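Local coordinates for protein replicative DNA helicase (Helicobacter pylori, PDB 3GXV) that probably unwinds duplex DNA at the replication fork as an ATP-driven hexamer, with an N-terminal domain implicated in interactions with primase, at residues S33-E36 against P37-Y41; F40-P43 against P44-L47; K109-G112 against L113-I117. All coordinates share one frame; numbering follows the deposited sequence.

Contact 1 of 3, residues S33-E36 against P37-Y41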
loop_
_atom_site.group_PDB
_atom_site.type_symbol
_atom_site.label_atom_id
_atom_site.label_comp_id
_atom_site.label_asym_id
_atom_site.label_seq_id
_atom_site.Cartn_x
_atom_site.Cartn_y
_atom_site.Cartn_z
ATOM N N SER B 33 15.927 8.270 1.281
ATOM C CA SER B 33 17.346 8.412 0.975
ATOM C C SER B 33 17.793 9.837 1.262
ATOM O O SER B 33 18.967 10.181 1.091
ATOM C CB SER B 33 17.611 8.077 -0.492
ATOM O OG SER B 33 18.996 8.085 -0.768
ATOM N N VAL B 34 16.843 10.662 1.700
ATOM C CA VAL B 34 17.105 12.060 2.017
ATOM C C VAL B 34 16.379 12.504 3.290
ATOM O O VAL B 34 16.737 13.509 3.887
ATOM C CB VAL B 34 16.685 12.978 0.824
ATOM C CG1 VAL B 34 16.605 14.448 1.262
ATOM C CG2 VAL B 34 17.699 12.836 -0.318
ATOM N N LEU B 35 15.388 11.736 3.728
ATOM C CA LEU B 35 14.613 12.108 4.902
ATOM C C LEU B 35 14.391 11.054 5.974
ATOM O O LEU B 35 14.108 9.902 5.684
ATOM C CB LEU B 35 13.240 12.623 4.462
ATOM C CG LEU B 35 13.155 13.916 3.643
ATOM C CD1 LEU B 35 11.753 14.077 3.092
ATOM C CD2 LEU B 35 13.525 15.103 4.514
ATOM N N GLU B 36 14.526 11.474 7.225
ATOM C CA GLU B 36 14.260 10.617 8.371
ATOM C C GLU B 36 12.988 11.223 8.974
ATOM O O GLU B 36 12.654 12.369 8.683
ATOM C CB GLU B 36 15.398 10.695 9.396
ATOM C CG GLU B 36 16.710 10.070 8.953
ATOM C CD GLU B 36 16.548 8.656 8.430
ATOM O OE1 GLU B 36 15.607 7.954 8.860
ATOM O OE2 GLU B 36 17.376 8.240 7.596
ATOM N N PRO B 37 12.260 10.467 9.811
ATOM C CA PRO B 37 11.036 11.030 10.411
ATOM C C PRO B 37 11.333 12.352 11.139
ATOM O O PRO B 37 10.634 13.360 10.957
ATOM C CB PRO B 37 10.580 9.928 11.364
ATOM C CG PRO B 37 11.035 8.664 10.658
ATOM C CD PRO B 37 12.424 9.039 10.162
ATOM N N SER B 38 12.392 12.344 11.941
ATOM C CA SER B 38 12.807 13.514 12.700
ATOM C C SER B 38 13.044 14.746 11.821
ATOM O O SER B 38 13.201 15.851 12.335
ATOM C CB SER B 38 14.083 13.190 13.489
ATOM O OG SER B 38 15.145 12.791 12.629
ATOM N N ASP B 39 13.069 14.573 10.500
ATOM C CA ASP B 39 13.282 15.720 9.624
ATOM C C ASP B 39 12.010 16.453 9.250
ATOM O O ASP B 39 12.069 17.431 8.511
ATOM C CB ASP B 39 14.000 15.318 8.336
ATOM C CG ASP B 39 15.442 14.966 8.563
ATOM O OD1 ASP B 39 16.135 15.713 9.290
ATOM O OD2 ASP B 39 15.885 13.948 8.002
ATOM N N PHE B 40 10.868 15.980 9.749
ATOM C CA PHE B 40 9.591 16.628 9.442
ATOM C C PHE B 40 9.285 17.700 10.468
ATOM O O PHE B 40 9.507 17.506 11.651
ATOM C CB PHE B 40 8.450 15.614 9.400
ATOM C CG PHE B 40 8.433 14.783 8.153
ATOM C CD1 PHE B 40 9.311 13.708 8.000
ATOM C CD2 PHE B 40 7.594 15.111 7.100
ATOM C CE1 PHE B 40 9.346 12.986 6.817
ATOM C CE2 PHE B 40 7.629 14.384 5.903
ATOM C CZ PHE B 40 8.509 13.323 5.771
ATOM N N TYR B 41 8.775 18.827 9.983
ATOM C CA TYR B 41 8.431 19.994 10.793
ATOM C C TYR B 41 7.216 19.732 11.687
ATOM O O TYR B 41 7.256 19.980 12.895
ATOM C CB TYR B 41 8.199 21.171 9.844
ATOM C CG TYR B 41 7.488 22.378 10.414
ATOM C CD1 TYR B 41 7.955 23.034 11.555
ATOM C CD2 TYR B 41 6.358 22.880 9.785
ATOM C CE1 TYR B 41 7.289 24.166 12.054
ATOM C CE2 TYR B 41 5.703 23.999 10.261
ATOM C CZ TYR B 41 6.166 24.630 11.391
ATOM O OH TYR B 41 5.473 25.709 11.862
#
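Glu-36 arrives in an extended conformation and Pro-37 then turns the chain into a short 3-10 segment, 37-39, which carries Asp-39 back beside the residue three places before it. Phe-40 N closes this turn on Pro-37 O (2.9 Å); a second backbone bond, from Asp-39 N to Glu-36 O, is less certain because the nitrogen is crowded in the model. The main side-chain link is the carboxylate of Asp-39. With CG lying beside its own backbone N (chi1 -71°), OD2 takes the Glu-36 N-H at 2.9 Å in a fairly straight bond (161°), meeting it on the anti side and 21° out of the carboxylate plane. The aliphatic part of Asp-39 is used as well: CB rests 3.9 Å from Leu-35 CD2. Farther round the turn, Leu-35 CD1 meets Phe-40 CZ at 4.3 Å, and Glu-36 O lies at the edge of the Phe-40 ring, 3.7 Å from CD1. The Leu-35 side chain also packs on Val-98 and Ile-101 of helix 95-119. Asp-39 OD1, the other carboxylate oxygen, is hydrogen-bonded to Ser-105 OG, while Glu-36 OE1 bonds His-32 NE2. Held through both oxygens, the buried Asp-39 carboxylate has its rotation fixed and ties the turn to helix 95-119; its donors would probably favour the ionised form, with the Glu-36 carboxylate nearby working against this.

Contact 2 of 3, residues F40-P43 against P44-L47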
loop_
_atom_site.group_PDB
_atom_site.type_symbol
_atom_site.label_atom_id
_atom_site.label_comp_id
_atom_site.label_asym_id
_atom_site.label_seq_id
_atom_site.Cartn_x
_atom_site.Cartn_y
_atom_site.Cartn_z
ATOM N N PHE B 40 10.868 15.980 9.749
ATOM C CA PHE B 40 9.591 16.628 9.442
ATOM C C PHE B 40 9.285 17.700 10.468
ATOM O O PHE B 40 9.507 17.506 11.651
ATOM C CB PHE B 40 8.450 15.614 9.400
ATOM C CG PHE B 40 8.433 14.783 8.153
ATOM C CD1 PHE B 40 9.311 13.708 8.000
ATOM C CD2 PHE B 40 7.594 15.111 7.100
ATOM C CE1 PHE B 40 9.346 12.986 6.817
ATOM C CE2 PHE B 40 7.629 14.384 5.903
ATOM C CZ PHE B 40 8.509 13.323 5.771
ATOM N N TYR B 41 8.775 18.827 9.983
ATOM C CA TYR B 41 8.431 19.994 10.793
ATOM C C TYR B 41 7.216 19.732 11.687
ATOM O O TYR B 41 7.256 19.980 12.895
ATOM C CB TYR B 41 8.199 21.171 9.844
ATOM C CG TYR B 41 7.488 22.378 10.414
ATOM C CD1 TYR B 41 7.955 23.034 11.555
ATOM C CD2 TYR B 41 6.358 22.880 9.785
ATOM C CE1 TYR B 41 7.289 24.166 12.054
ATOM C CE2 TYR B 41 5.703 23.999 10.261
ATOM C CZ TYR B 41 6.166 24.630 11.391
ATOM O OH TYR B 41 5.473 25.709 11.862
ATOM N N TYR B 42 6.136 19.241 11.093
ATOM C CA TYR B 42 4.939 18.911 11.859
ATOM C C TYR B 42 5.170 17.469 12.326
ATOM O O TYR B 42 5.172 16.547 11.522
ATOM C CB TYR B 42 3.709 18.981 10.964
ATOM C CG TYR B 42 2.418 18.856 11.715
ATOM C CD1 TYR B 42 2.158 19.667 12.816
ATOM C CD2 TYR B 42 1.448 17.933 11.331
ATOM C CE1 TYR B 42 0.970 19.567 13.512
ATOM C CE2 TYR B 42 0.257 17.825 12.021
ATOM C CZ TYR B 42 0.021 18.648 13.111
ATOM O OH TYR B 42 -1.171 18.584 13.793
ATOM N N PRO B 43 5.378 17.265 13.631
ATOM C CA PRO B 43 5.626 15.938 14.208
ATOM C C PRO B 43 4.728 14.793 13.747
ATOM O O PRO B 43 5.203 13.690 13.506
ATOM C CB PRO B 43 5.518 16.191 15.711
ATOM C CG PRO B 43 5.980 17.599 15.837
ATOM C CD PRO B 43 5.263 18.273 14.695
ATOM N N PRO B 44 3.414 15.033 13.641
ATOM C CA PRO B 44 2.529 13.945 13.198
ATOM C C PRO B 44 2.866 13.411 11.795
ATOM O O PRO B 44 2.538 12.263 11.461
ATOM C CB PRO B 44 1.147 14.584 13.270
ATOM C CG PRO B 44 1.294 15.511 14.456
ATOM C CD PRO B 44 2.629 16.163 14.176
ATOM N N ASN B 45 3.502 14.249 10.978
ATOM C CA ASN B 45 3.882 13.849 9.627
ATOM C C ASN B 45 5.101 12.946 9.705
ATOM O O ASN B 45 5.256 12.033 8.903
ATOM C CB ASN B 45 4.203 15.070 8.761
ATOM C CG ASN B 45 2.966 15.895 8.417
ATOM O OD1 ASN B 45 1.832 15.427 8.538
ATOM N ND2 ASN B 45 3.184 17.124 7.973
ATOM N N GLY B 46 5.983 13.227 10.662
ATOM C CA GLY B 46 7.156 12.396 10.846
ATOM C C GLY B 46 6.692 11.046 11.374
ATOM O O GLY B 46 7.145 9.991 10.923
ATOM N N LEU B 47 5.779 11.071 12.339
ATOM C CA LEU B 47 5.253 9.840 12.915
ATOM C C LEU B 47 4.664 8.981 11.792
ATOM O O LEU B 47 4.842 7.751 11.771
ATOM C CB LEU B 47 4.184 10.158 13.974
ATOM C CG LEU B 47 3.504 9.003 14.735
ATOM C CD1 LEU B 47 4.510 7.899 15.034
ATOM C CD2 LEU B 47 2.890 9.536 16.035
#
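Tyr-42 places its ring across Pro-44 because its CG is trans to the backbone N (chi1 -171°), whereas Asn-45, with CG beside its own backbone N (chi1 -70°), directs its amide toward the tyrosine. The result is a CH-pi contact: Pro-44 CD sits 3.4 Å from the centroid of the Tyr-42 ring, only 7° off the ring normal, and Pro-44 CG approaches Tyr-42 CE2 at 3.5 Å. The Asn-45 amide comes to the edge of the same ring, its plane steeply inclined, with ND2 3.6 Å from Tyr-42 CB. Glu-14 of helix 3-23 receives that ND2 and the Tyr-42 N-H on one oxygen, OE1; the phenol OH is bonded to Asp-81. The backbone of Gly-46 lies against Phe-40, with Gly-46 N 3.7 Å from Phe-40 CB. Asn-45 O stands above the centre of the phenyl face. Two backbone bonds start the helix: Asn-45 N to Tyr-42 O, with the donor well above the carbonyl plane, and Leu-47 N to Pro-43 O, both 2.9 Å. Pro-43 and Pro-44, which have no N-H to offer, fill positions where a helix needs none: a proline-rich first turn behind the N-cap Tyr-42, opening helix 43-57 of the DnaB-type N-terminal domain.

Contact 3 of 3, residues K109-G112 against L113-I117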
loop_
_atom_site.group_PDB
_atom_site.type_symbol
_atom_site.label_atom_id
_atom_site.label_comp_id
_atom_site.label_asym_id
_atom_site.label_seq_id
_atom_site.Cartn_x
_atom_site.Cartn_y
_atom_site.Cartn_z
ATOM N N LYS B 109 18.033 22.719 12.799
ATOM C CA LYS B 109 19.132 22.105 13.536
ATOM C C LYS B 109 20.241 23.144 13.720
ATOM O O LYS B 109 20.978 23.131 14.700
ATOM C CB LYS B 109 19.677 20.900 12.765
ATOM C CG LYS B 109 18.690 19.764 12.610
ATOM C CD LYS B 109 19.384 18.518 12.081
ATOM C CE LYS B 109 18.379 17.488 11.599
ATOM N NZ LYS B 109 17.436 17.064 12.674
ATOM N N LEU B 110 20.345 24.043 12.753
ATOM C CA LEU B 110 21.329 25.102 12.786
ATOM C C LEU B 110 20.987 26.054 13.916
ATOM O O LEU B 110 21.842 26.420 14.717
ATOM C CB LEU B 110 21.321 25.848 11.451
ATOM C CG LEU B 110 22.025 25.127 10.298
ATOM C CD1 LEU B 110 21.626 25.764 8.981
ATOM C CD2 LEU B 110 23.530 25.189 10.505
ATOM N N PHE B 111 19.718 26.437 13.956
ATOM C CA PHE B 111 19.172 27.338 14.952
ATOM C C PHE B 111 19.245 26.730 16.361
ATOM O O PHE B 111 19.520 27.435 17.336
ATOM C CB PHE B 111 17.720 27.653 14.593
ATOM C CG PHE B 111 17.176 28.859 15.288
ATOM C CD1 PHE B 111 17.467 30.136 14.826
ATOM C CD2 PHE B 111 16.377 28.724 16.428
ATOM C CE1 PHE B 111 16.970 31.264 15.492
ATOM C CE2 PHE B 111 15.879 29.851 17.093
ATOM C CZ PHE B 111 16.175 31.113 16.624
ATOM N N GLY B 112 19.001 25.427 16.468
ATOM C CA GLY B 112 19.052 24.782 17.767
ATOM C C GLY B 112 20.448 24.832 18.354
ATOM O O GLY B 112 20.629 25.181 19.521
ATOM N N LEU B 113 21.433 24.479 17.532
ATOM C CA LEU B 113 22.836 24.479 17.927
ATOM C C LEU B 113 23.286 25.907 18.226
ATOM O O LEU B 113 24.146 26.129 19.075
ATOM C CB LEU B 113 23.693 23.882 16.808
ATOM C CG LEU B 113 25.213 23.840 16.995
ATOM C CD1 LEU B 113 25.543 22.999 18.202
ATOM C CD2 LEU B 113 25.879 23.261 15.736
ATOM N N ALA B 114 22.707 26.872 17.520
ATOM C CA ALA B 114 23.041 28.268 17.754
ATOM C C ALA B 114 22.653 28.636 19.179
ATOM O O ALA B 114 23.396 29.318 19.870
ATOM C CB ALA B 114 22.297 29.155 16.779
ATOM N N ASN B 115 21.489 28.175 19.617
ATOM C CA ASN B 115 21.009 28.473 20.962
ATOM C C ASN B 115 21.766 27.797 22.082
ATOM O O ASN B 115 21.953 28.386 23.149
ATOM C CB ASN B 115 19.535 28.115 21.095
ATOM C CG ASN B 115 18.659 29.018 20.283
ATOM O OD1 ASN B 115 19.048 30.143 19.957
ATOM N ND2 ASN B 115 17.456 28.547 19.963
ATOM N N THR B 116 22.188 26.557 21.859
ATOM C CA THR B 116 22.926 25.855 22.897
ATOM C C THR B 116 24.301 26.507 23.001
ATOM O O THR B 116 24.886 26.539 24.077
ATOM C CB THR B 116 23.080 24.338 22.603
ATOM O OG1 THR B 116 24.102 24.131 21.620
ATOM C CG2 THR B 116 21.773 23.755 22.097
ATOM N N ILE B 117 24.812 27.030 21.887
ATOM C CA ILE B 117 26.114 27.697 21.898
ATOM C C ILE B 117 26.024 29.030 22.636
ATOM O O ILE B 117 26.952 29.403 23.362
ATOM C CB ILE B 117 26.653 27.938 20.468
ATOM C CG1 ILE B 117 27.149 26.618 19.876
ATOM C CG2 ILE B 117 27.802 28.938 20.494
ATOM C CD1 ILE B 117 27.632 26.726 18.427
#
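Four successive backbone bonds join Lys-109, Leu-110, Phe-111 and Gly-112 to the residues one turn on. Leu-113 N reaches Lys-109 O at 3.2 Å, Ala-114 N reaches Leu-110 O at 3.0 Å, and Asn-115 N and Thr-116 N bond Phe-111 O and Gly-112 O in the same i to i+4 pattern. Side chains also rest on this backbone. Ala-114 CB touches Phe-111 O at 3.3 Å. The two branches of Thr-116 rest on different carbonyls: CG2 lies 3.2 Å from Gly-112 O, while chi1 of 77° sets OG1 between the backbone N and the carbonyl carbon, from where it donates to Leu-113 O (3.2 Å). That Leu-113 oxygen also accepts Ile-117 N at 3.0 Å, both donors approaching from the same face of its plane, so one carbonyl carries two bonds and the polar end of Thr-116 is folded back onto its own helix. Between side chains the link is slight. With CG opposite its own N (chi1 -163°), the Phe-111 ring projects outward from the helix and leans toward the following turn, bringing CE2 within 3.5 Å of Asn-115 ND2; the amide meets the ring obliquely, with the two planes 79° apart. At the start of the segment Lys-109 sends its ammonium group away from this turn, into a long, weak ion pair with Asp-39. The hydroxyl-carbonyl bond of Thr-116 is a common addition to helices; the continuous i to i+4 bonding is that of a regular alpha-helix, here the distal part of helix 95-119, at the surface of the domain.

Contacts 1 and 2 overlap along the chain, sharing Phe-40 and Tyr-41; their centres lie 8 Å apart. They also touch directly, Pro-37 CB packing on Gly-46 O at 3.5 Å, so the 3-10 turn sits against the start of helix 43-57. Contact 3 is more remote, its centre about 18 Å from that of contact 1 and about 20 Å from that of contact 2. It meets contact 1 where Asp-39 OD1 lies 3.7 Å from Lys-109 CE, but stays about 7 Å from contact 2 at the nearest atoms. The ATP-hydrolysing motor of DnaB helicases belongs to the C-terminal domain, absent from this fragment.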